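Local coordinates for 199aa long hypothetical Trp repressor binding protein (Sulfolobus tokodaii, PDB 2ZKI) that is of unknown function but, as a flavodoxin-like protein of the NADPH-dependent FMN reductase family, probably binds FMN and may act as an oxidoreductase, at residues Cys3-Leu8 / Ala31-Lys36; Leu8-Gly13 / Gly87-Phe92. All blocks are in the same frame, centred on the assembly; numbering follows the deposited sequence.

Both interactions are built on strand 6-11, the first strand in the chain, next to edge strand 34-39 in the parallel sheet, and they share Leu8. Interaction 1 joins the start of this strand to strand 34-39. Interaction 2 joins the end of the strand to helix 87-94, which packs on one face of the sheet. Their centres lie about 20 Å apart. Along the chain the segments alternate: 3-8, 8-13, 31-36, 87-92. The two interactions touch at the 34-39/6-11 strand pair, where Lys36 O lies 2.9 Å from Val9 N, a probable hydrogen bond. One strand thus serves both the in-plane pairing of the flavodoxin-like sheet and the packing of a helix against it.

Interaction 1: Cys3-Leu8 / Ala31-Lys36; sequences CKPNIL and AGAEVK. With SO4 (sulfate ion), chain J.
Ile7 is held between Glu34 and Lys36 by two backbone hydrogen bonds. Ile7 N donates to Glu34 O at 2.9 Å, nearly straight, with 173° at the hydrogen. Ile7 O accepts from Lys36 N at 3.1 Å. Two residues before Ile7, Pro5 O accepts a weak bond from Glu34 N at 3.4 Å. The side chain of Lys4 adds a salt bridge: Lys4 NZ lies 2.9 Å from Glu34 OE2 and meets its anti lone pair. The lysine gets there as an extended chain, with CG anti to the backbone N (chi1 -157°), and CG and CE pass beside Gly32 O. The Glu34 chain bends at chi2 (-65°), which sets where CD lies, and OE2 meets the lysine. On the side of Ile7, Ala33 CB packs 3.9 Å from Ile7 CG1, and Thr188 of helix 174-195 touches both residues. Leu8 CD1 rests 4.0 Å from Lys36 CB on the Glu34 face. Lys36 NZ reaches a sulfate ion, 3.3 Å from its O4. Helix 65-70 covers part of this face, and its Trp70 makes a cation-pi contact with Lys36. Outside the pairing, Cys3 is joined by a disulfide to Cys196. Gly32, with positive phi, turns the chain from helix 16-31 into strand 34-39. The two parallel strands and that helix form the first beta-alpha-beta crossover of the flavodoxin-like fold.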
ATOM      1  N   CYS A   3      -8.385   0.485  36.576  1.00 42.16           N
ATOM      2  CA  CYS A   3      -7.577   0.598  35.326  1.00 41.89           C
ATOM      3  C   CYS A   3      -8.347   1.350  34.239  1.00 41.52           C
ATOM      4  O   CYS A   3      -9.478   0.990  33.902  1.00 41.53           O
ATOM      5  CB  CYS A   3      -7.160  -0.789  34.825  1.00 42.08           C
ATOM      6  SG  CYS A   3      -5.916  -0.768  33.498  1.00 42.78           S
ATOM      7  N   LYS A   4      -7.719   2.393  33.698  1.00 40.93           N
ATOM      8  CA  LYS A   4      -8.349   3.267  32.710  1.00 40.27           C
ATOM      9  C   LYS A   4      -7.321   3.679  31.649  1.00 39.71           C
ATOM     10  O   LYS A   4      -6.242   4.167  31.994  1.00 39.73           O
ATOM     11  CB  LYS A   4      -8.925   4.503  33.406  1.00 40.31           C
ATOM     12  CG  LYS A   4     -10.042   5.202  32.655  1.00 40.43           C
ATOM     13  CD  LYS A   4     -10.432   6.492  33.364  1.00 40.94           C
ATOM     14  CE  LYS A   4     -11.677   7.119  32.753  1.00 41.08           C
ATOM     15  NZ  LYS A   4     -12.047   8.382  33.451  1.00 41.03           N
ATOM     16  N   PRO A   5      -7.648   3.475  30.355  1.00 39.10           N
ATOM     17  CA  PRO A   5      -6.692   3.752  29.284  1.00 38.56           C
ATOM     18  C   PRO A   5      -6.656   5.219  28.850  1.00 37.97           C
ATOM     19  O   PRO A   5      -7.692   5.891  28.823  1.00 37.91           O
ATOM     20  CB  PRO A   5      -7.191   2.868  28.138  1.00 38.59           C
ATOM     21  CG  PRO A   5      -8.664   2.767  28.353  1.00 38.80           C
ATOM     22  CD  PRO A   5      -8.928   2.961  29.829  1.00 39.10           C
ATOM     23  N   ASN A   6      -5.459   5.700  28.520  1.00 37.20           N
ATOM     24  CA  ASN A   6      -5.281   7.048  27.995  1.00 36.43           C
ATOM     25  C   ASN A   6      -5.313   7.048  26.473  1.00 35.73           C
ATOM     26  O   ASN A   6      -4.549   6.328  25.826  1.00 35.60           O
ATOM     27  CB  ASN A   6      -3.965   7.657  28.491  1.00 36.62           C
ATOM     28  CG  ASN A   6      -3.937   7.865  29.998  1.00 36.89           C
ATOM     29  OD1 ASN A   6      -2.905   7.654  30.636  1.00 37.26           O
ATOM     30  ND2 ASN A   6      -5.064   8.288  30.571  1.00 37.21           N
ATOM     31  N   ILE A   7      -6.205   7.855  25.908  1.00 34.89           N
ATOM     32  CA  ILE A   7      -6.361   7.932  24.462  1.00 34.06           C
ATOM     33  C   ILE A   7      -5.918   9.295  23.947  1.00 33.55           C
ATOM     34  O   ILE A   7      -6.465  10.327  24.345  1.00 33.47           O
ATOM     35  CB  ILE A   7      -7.825   7.626  24.023  1.00 34.03           C
ATOM     36  CG1 ILE A   7      -8.229   6.194  24.417  1.00 33.74           C
ATOM     37  CG2 ILE A   7      -8.021   7.868  22.518  1.00 34.04           C
ATOM     38  CD1 ILE A   7      -7.321   5.088  23.877  1.00 33.21           C
ATOM     39  N   LEU A   8      -4.915   9.284  23.073  1.00 32.87           N
ATOM     40  CA  LEU A   8      -4.447  10.501  22.421  1.00 32.24           C
ATOM     41  C   LEU A   8      -5.029  10.609  21.018  1.00 31.83           C
ATOM     42  O   LEU A   8      -4.823   9.731  20.178  1.00 31.78           O
ATOM     43  CB  LEU A   8      -2.914  10.540  22.361  1.00 32.22           C
ATOM     44  CG  LEU A   8      -2.260  11.825  21.838  1.00 31.95           C
ATOM     45  CD1 LEU A   8      -2.272  12.916  22.897  1.00 32.01           C
ATOM     46  CD2 LEU A   8      -0.844  11.553  21.381  1.00 31.68           C
ATOM     47  N   ALA A  31     -16.762   5.589  26.100  1.00 38.29           N
ATOM     48  CA  ALA A  31     -16.241   4.243  26.343  1.00 38.39           C
ATOM     49  C   ALA A  31     -15.523   4.141  27.692  1.00 38.40           C
ATOM     50  O   ALA A  31     -15.319   3.042  28.212  1.00 38.35           O
ATOM     51  CB  ALA A  31     -15.314   3.817  25.209  1.00 38.40           C
ATOM     52  N   GLY A  32     -15.137   5.290  28.246  1.00 38.50           N
ATOM     53  CA  GLY A  32     -14.523   5.357  29.573  1.00 38.68           C
ATOM     54  C   GLY A  32     -13.013   5.504  29.550  1.00 38.77           C
ATOM     55  O   GLY A  32     -12.288   4.633  30.039  1.00 38.80           O
ATOM     56  N   ALA A  33     -12.540   6.614  28.988  1.00 38.78           N
ATOM     57  CA  ALA A  33     -11.109   6.864  28.854  1.00 38.86           C
ATOM     58  C   ALA A  33     -10.784   8.349  28.961  1.00 38.97           C
ATOM     59  O   ALA A  33     -11.610   9.200  28.617  1.00 39.02           O
ATOM     60  CB  ALA A  33     -10.606   6.309  27.534  1.00 38.85           C
ATOM     61  N   GLU A  34      -9.582   8.656  29.442  1.00 39.04           N
ATOM     62  CA  GLU A  34      -9.098  10.033  29.463  1.00 39.19           C
ATOM     63  C   GLU A  34      -8.604  10.399  28.067  1.00 39.22           C
ATOM     64  O   GLU A  34      -7.780   9.687  27.484  1.00 39.26           O
ATOM     65  CB  GLU A  34      -7.985  10.216  30.503  1.00 39.24           C
ATOM     66  CG  GLU A  34      -8.437  10.049  31.958  1.00 39.49           C
ATOM     67  CD  GLU A  34      -9.434  11.109  32.401  1.00 39.81           C
ATOM     68  OE1 GLU A  34      -9.152  12.315  32.226  1.00 40.01           O
ATOM     69  OE2 GLU A  34     -10.501  10.734  32.934  1.00 39.80           O
ATOM     70  N   VAL A  35      -9.123  11.502  27.531  1.00 39.18           N
ATOM     71  CA  VAL A  35      -8.834  11.894  26.152  1.00 39.15           C
ATOM     72  C   VAL A  35      -8.119  13.239  26.057  1.00 39.16           C
ATOM     73  O   VAL A  35      -8.645  14.265  26.492  1.00 39.20           O
ATOM     74  CB  VAL A  35     -10.121  11.927  25.285  1.00 39.17           C
ATOM     75  CG1 VAL A  35      -9.808  12.383  23.862  1.00 39.06           C
ATOM     76  CG2 VAL A  35     -10.789  10.562  25.264  1.00 39.24           C
ATOM     77  N   LYS A  36      -6.917  13.217  25.485  1.00 39.16           N
ATOM     78  CA  LYS A  36      -6.200  14.436  25.118  1.00 39.13           C
ATOM     79  C   LYS A  36      -6.234  14.615  23.601  1.00 39.01           C
ATOM     80  O   LYS A  36      -5.739  13.767  22.855  1.00 38.95           O
ATOM     81  CB  LYS A  36      -4.750  14.394  25.614  1.00 39.11           C
ATOM     82  CG  LYS A  36      -4.573  14.677  27.098  1.00 39.25           C
ATOM     83  CD  LYS A  36      -3.105  14.566  27.501  1.00 39.34           C
ATOM     84  CE  LYS A  36      -2.915  14.633  29.015  1.00 39.93           C
ATOM     85  NZ  LYS A  36      -3.208  15.977  29.593  1.00 40.18           N
TER
HETATM   86  S   SO4 J 502      -6.605  18.721  27.800  1.00 65.25           S
HETATM   87  O1  SO4 J 502      -7.698  18.867  28.758  1.00 65.32           O
HETATM   88  O2  SO4 J 502      -7.132  18.188  26.547  1.00 65.29           O
HETATM   89  O3  SO4 J 502      -6.003  20.030  27.560  1.00 65.18           O
HETATM   90  O4  SO4 J 502      -5.599  17.806  28.335  1.00 65.08           O

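Interaction 2: Leu8-Gly13 / Gly87-Phe92; sequences LVLFYG and GGLKTF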
ATOM      1  N   LEU A   8      -4.915   9.284  23.073  1.00 32.87           N
ATOM      2  CA  LEU A   8      -4.447  10.501  22.421  1.00 32.24           C
ATOM      3  C   LEU A   8      -5.029  10.609  21.018  1.00 31.83           C
ATOM      4  O   LEU A   8      -4.823   9.731  20.178  1.00 31.78           O
ATOM      5  CB  LEU A   8      -2.914  10.540  22.361  1.00 32.22           C
ATOM      6  CG  LEU A   8      -2.260  11.825  21.838  1.00 31.95           C
ATOM      7  CD1 LEU A   8      -2.272  12.916  22.897  1.00 32.01           C
ATOM      8  CD2 LEU A   8      -0.844  11.553  21.381  1.00 31.68           C
ATOM      9  N   VAL A   9      -5.768  11.686  20.778  1.00 31.34           N
ATOM     10  CA  VAL A   9      -6.268  11.984  19.445  1.00 30.90           C
ATOM     11  C   VAL A   9      -5.335  13.012  18.809  1.00 30.61           C
ATOM     12  O   VAL A   9      -5.336  14.191  19.175  1.00 30.56           O
ATOM     13  CB  VAL A   9      -7.741  12.473  19.461  1.00 30.95           C
ATOM     14  CG1 VAL A   9      -8.231  12.746  18.050  1.00 30.88           C
ATOM     15  CG2 VAL A   9      -8.645  11.446  20.140  1.00 30.76           C
ATOM     16  N   LEU A  10      -4.522  12.535  17.874  1.00 30.26           N
ATOM     17  CA  LEU A  10      -3.517  13.348  17.205  1.00 29.89           C
ATOM     18  C   LEU A  10      -3.944  13.618  15.769  1.00 29.76           C
ATOM     19  O   LEU A  10      -4.398  12.710  15.075  1.00 29.74           O
ATOM     20  CB  LEU A  10      -2.169  12.625  17.238  1.00 29.87           C
ATOM     21  CG  LEU A  10      -0.933  13.275  16.614  1.00 29.71           C
ATOM     22  CD1 LEU A  10      -0.607  14.579  17.301  1.00 29.33           C
ATOM     23  CD2 LEU A  10       0.243  12.321  16.692  1.00 29.74           C
ATOM     24  N   PHE A  11      -3.803  14.865  15.326  1.00 29.61           N
ATOM     25  CA  PHE A  11      -4.226  15.239  13.978  1.00 29.54           C
ATOM     26  C   PHE A  11      -3.507  16.456  13.402  1.00 29.60           C
ATOM     27  O   PHE A  11      -3.055  17.333  14.136  1.00 29.60           O
ATOM     28  CB  PHE A  11      -5.750  15.445  13.923  1.00 29.47           C
ATOM     29  CG  PHE A  11      -6.228  16.713  14.584  1.00 29.22           C
ATOM     30  CD1 PHE A  11      -6.477  16.752  15.950  1.00 29.12           C
ATOM     31  CD2 PHE A  11      -6.448  17.864  13.832  1.00 29.21           C
ATOM     32  CE1 PHE A  11      -6.925  17.923  16.559  1.00 29.27           C
ATOM     33  CE2 PHE A  11      -6.895  19.039  14.434  1.00 29.15           C
ATOM     34  CZ  PHE A  11      -7.134  19.067  15.798  1.00 29.20           C
ATOM     35  N   TYR A  12      -3.398  16.486  12.077  1.00 29.69           N
ATOM     36  CA  TYR A  12      -3.061  17.702  11.349  1.00 29.84           C
ATOM     37  C   TYR A  12      -4.359  18.272  10.785  1.00 30.10           C
ATOM     38  O   TYR A  12      -5.278  17.515  10.465  1.00 30.21           O
ATOM     39  CB  TYR A  12      -2.073  17.406  10.214  1.00 29.65           C
ATOM     40  CG  TYR A  12      -1.792  18.597   9.317  1.00 29.42           C
ATOM     41  CD1 TYR A  12      -0.748  19.477   9.599  1.00 29.10           C
ATOM     42  CD2 TYR A  12      -2.579  18.849   8.191  1.00 29.38           C
ATOM     43  CE1 TYR A  12      -0.493  20.576   8.782  1.00 29.17           C
ATOM     44  CE2 TYR A  12      -2.335  19.943   7.369  1.00 29.44           C
ATOM     45  CZ  TYR A  12      -1.290  20.802   7.668  1.00 29.47           C
ATOM     46  OH  TYR A  12      -1.047  21.885   6.853  1.00 29.42           O
ATOM     47  N   GLY A  13      -4.445  19.595  10.677  1.00 30.29           N
ATOM     48  CA  GLY A  13      -5.557  20.211   9.958  1.00 30.73           C
ATOM     49  C   GLY A  13      -6.301  21.335  10.650  1.00 31.01           C
ATOM     50  O   GLY A  13      -6.075  21.624  11.828  1.00 30.98           O
ATOM     51  N   GLY A  87       2.311  16.999   5.323  1.00 21.21           N
ATOM     52  CA  GLY A  87       3.714  17.221   5.669  1.00 21.36           C
ATOM     53  C   GLY A  87       3.942  17.568   7.129  1.00 21.46           C
ATOM     54  O   GLY A  87       4.975  17.213   7.699  1.00 21.47           O
ATOM     55  N   GLY A  88       2.972  18.259   7.728  1.00 21.48           N
ATOM     56  CA  GLY A  88       3.019  18.628   9.143  1.00 21.53           C
ATOM     57  C   GLY A  88       3.008  17.443  10.094  1.00 21.55           C
ATOM     58  O   GLY A  88       3.768  17.414  11.066  1.00 21.55           O
ATOM     59  N   LEU A  89       2.145  16.468   9.816  1.00 21.58           N
ATOM     60  CA  LEU A  89       2.065  15.256  10.625  1.00 21.69           C
ATOM     61  C   LEU A  89       3.264  14.352  10.369  1.00 21.77           C
ATOM     62  O   LEU A  89       3.792  13.740  11.296  1.00 21.80           O
ATOM     63  CB  LEU A  89       0.754  14.499  10.364  1.00 21.70           C
ATOM     64  CG  LEU A  89       0.498  13.222  11.179  1.00 21.74           C
ATOM     65  CD1 LEU A  89       0.324  13.525  12.667  1.00 21.74           C
ATOM     66  CD2 LEU A  89      -0.704  12.458  10.643  1.00 21.65           C
ATOM     67  N   LYS A  90       3.692  14.282   9.111  1.00 21.94           N
ATOM     68  CA  LYS A  90       4.842  13.469   8.729  1.00 22.09           C
ATOM     69  C   LYS A  90       6.130  13.957   9.395  1.00 22.28           C
ATOM     70  O   LYS A  90       6.960  13.151   9.810  1.00 22.39           O
ATOM     71  CB  LYS A  90       4.997  13.425   7.203  1.00 22.05           C
ATOM     72  CG  LYS A  90       5.984  12.377   6.670  1.00 21.74           C
ATOM     73  CD  LYS A  90       5.418  10.958   6.722  1.00 21.42           C
ATOM     74  CE  LYS A  90       5.879  10.188   7.960  1.00 20.89           C
ATOM     75  NZ  LYS A  90       7.246   9.625   7.803  1.00 20.43           N
ATOM     76  N   THR A  91       6.284  15.274   9.508  1.00 22.52           N
ATOM     77  CA  THR A  91       7.456  15.852  10.164  1.00 22.80           C
ATOM     78  C   THR A  91       7.478  15.550  11.667  1.00 23.13           C
ATOM     79  O   THR A  91       8.520  15.172  12.207  1.00 23.22           O
ATOM     80  CB  THR A  91       7.571  17.370   9.915  1.00 22.71           C
ATOM     81  OG1 THR A  91       7.521  17.632   8.508  1.00 22.49           O
ATOM     82  CG2 THR A  91       8.880  17.902  10.463  1.00 22.64           C
ATOM     83  N   PHE A  92       6.333  15.701  12.335  1.00 23.43           N
ATOM     84  CA  PHE A  92       6.243  15.368  13.759  1.00 23.71           C
ATOM     85  C   PHE A  92       6.531  13.892  14.023  1.00 23.88           C
ATOM     86  O   PHE A  92       7.182  13.551  15.011  1.00 24.01           O
ATOM     87  CB  PHE A  92       4.882  15.735  14.357  1.00 23.73           C
ATOM     88  CG  PHE A  92       4.643  15.120  15.709  1.00 23.87           C
ATOM     89  CD1 PHE A  92       5.211  15.678  16.851  1.00 24.10           C
ATOM     90  CD2 PHE A  92       3.886  13.958  15.838  1.00 23.98           C
ATOM     91  CE1 PHE A  92       5.013  15.102  18.103  1.00 24.11           C
ATOM     92  CE2 PHE A  92       3.684  13.373  17.087  1.00 24.10           C
ATOM     93  CZ  PHE A  92       4.246  13.949  18.222  1.00 24.08           C
TER
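Tyr12 and Leu89 bring the backbones closest, with 5.7 Å between their CA atoms, where the chain leaves strand 6-11 beside the first turn of helix 87-94. The contact between these segments is apolar packing. Leu10 touches both Leu89 and Phe92, and its CB points toward the helix. Leu10 CG lies 4.1 Å from Leu89 CD1. Leu10 CD2 meets the Phe92 ring obliquely, 3.6 Å from Phe92 CE2. Phe92 CG is anti to the backbone N (chi1 166°), which starts the ring toward the strand. Tyr12 packs one step further on. Tyr12 CB is 4.1 Å from Leu89 CB, and the ring meets the helix backbone obliquely, with Tyr12 CD1 3.9 Å from Gly88 CA. Gly88 has no side chain, and the ring meets the helix there. This is the helix-on-sheet packing of a flavodoxin-like alpha/beta fold. In relatives the loop after the first strand binds the FMN phosphate. A sulfate ion about 5 Å from the Tyr12 side chain, probably from the crystallisation liquor, is consistent with an anion pocket here. Tyr12 OH is hydrogen-bonded to Glu42 OE2. Leu89 also packs on Ile76 and Ser78 of strand 73-79. Within the helix, Thr91 OG1 donates to Gly87 O at 2.7 Å, and Thr91 N reaches the same oxygen from the opposite face of its plane. Thr91 OG1 also hydrogen-bonds Thr43 OG1 of a second subunit, and Gly87 N bonds Asp94 OD1 of that subunit.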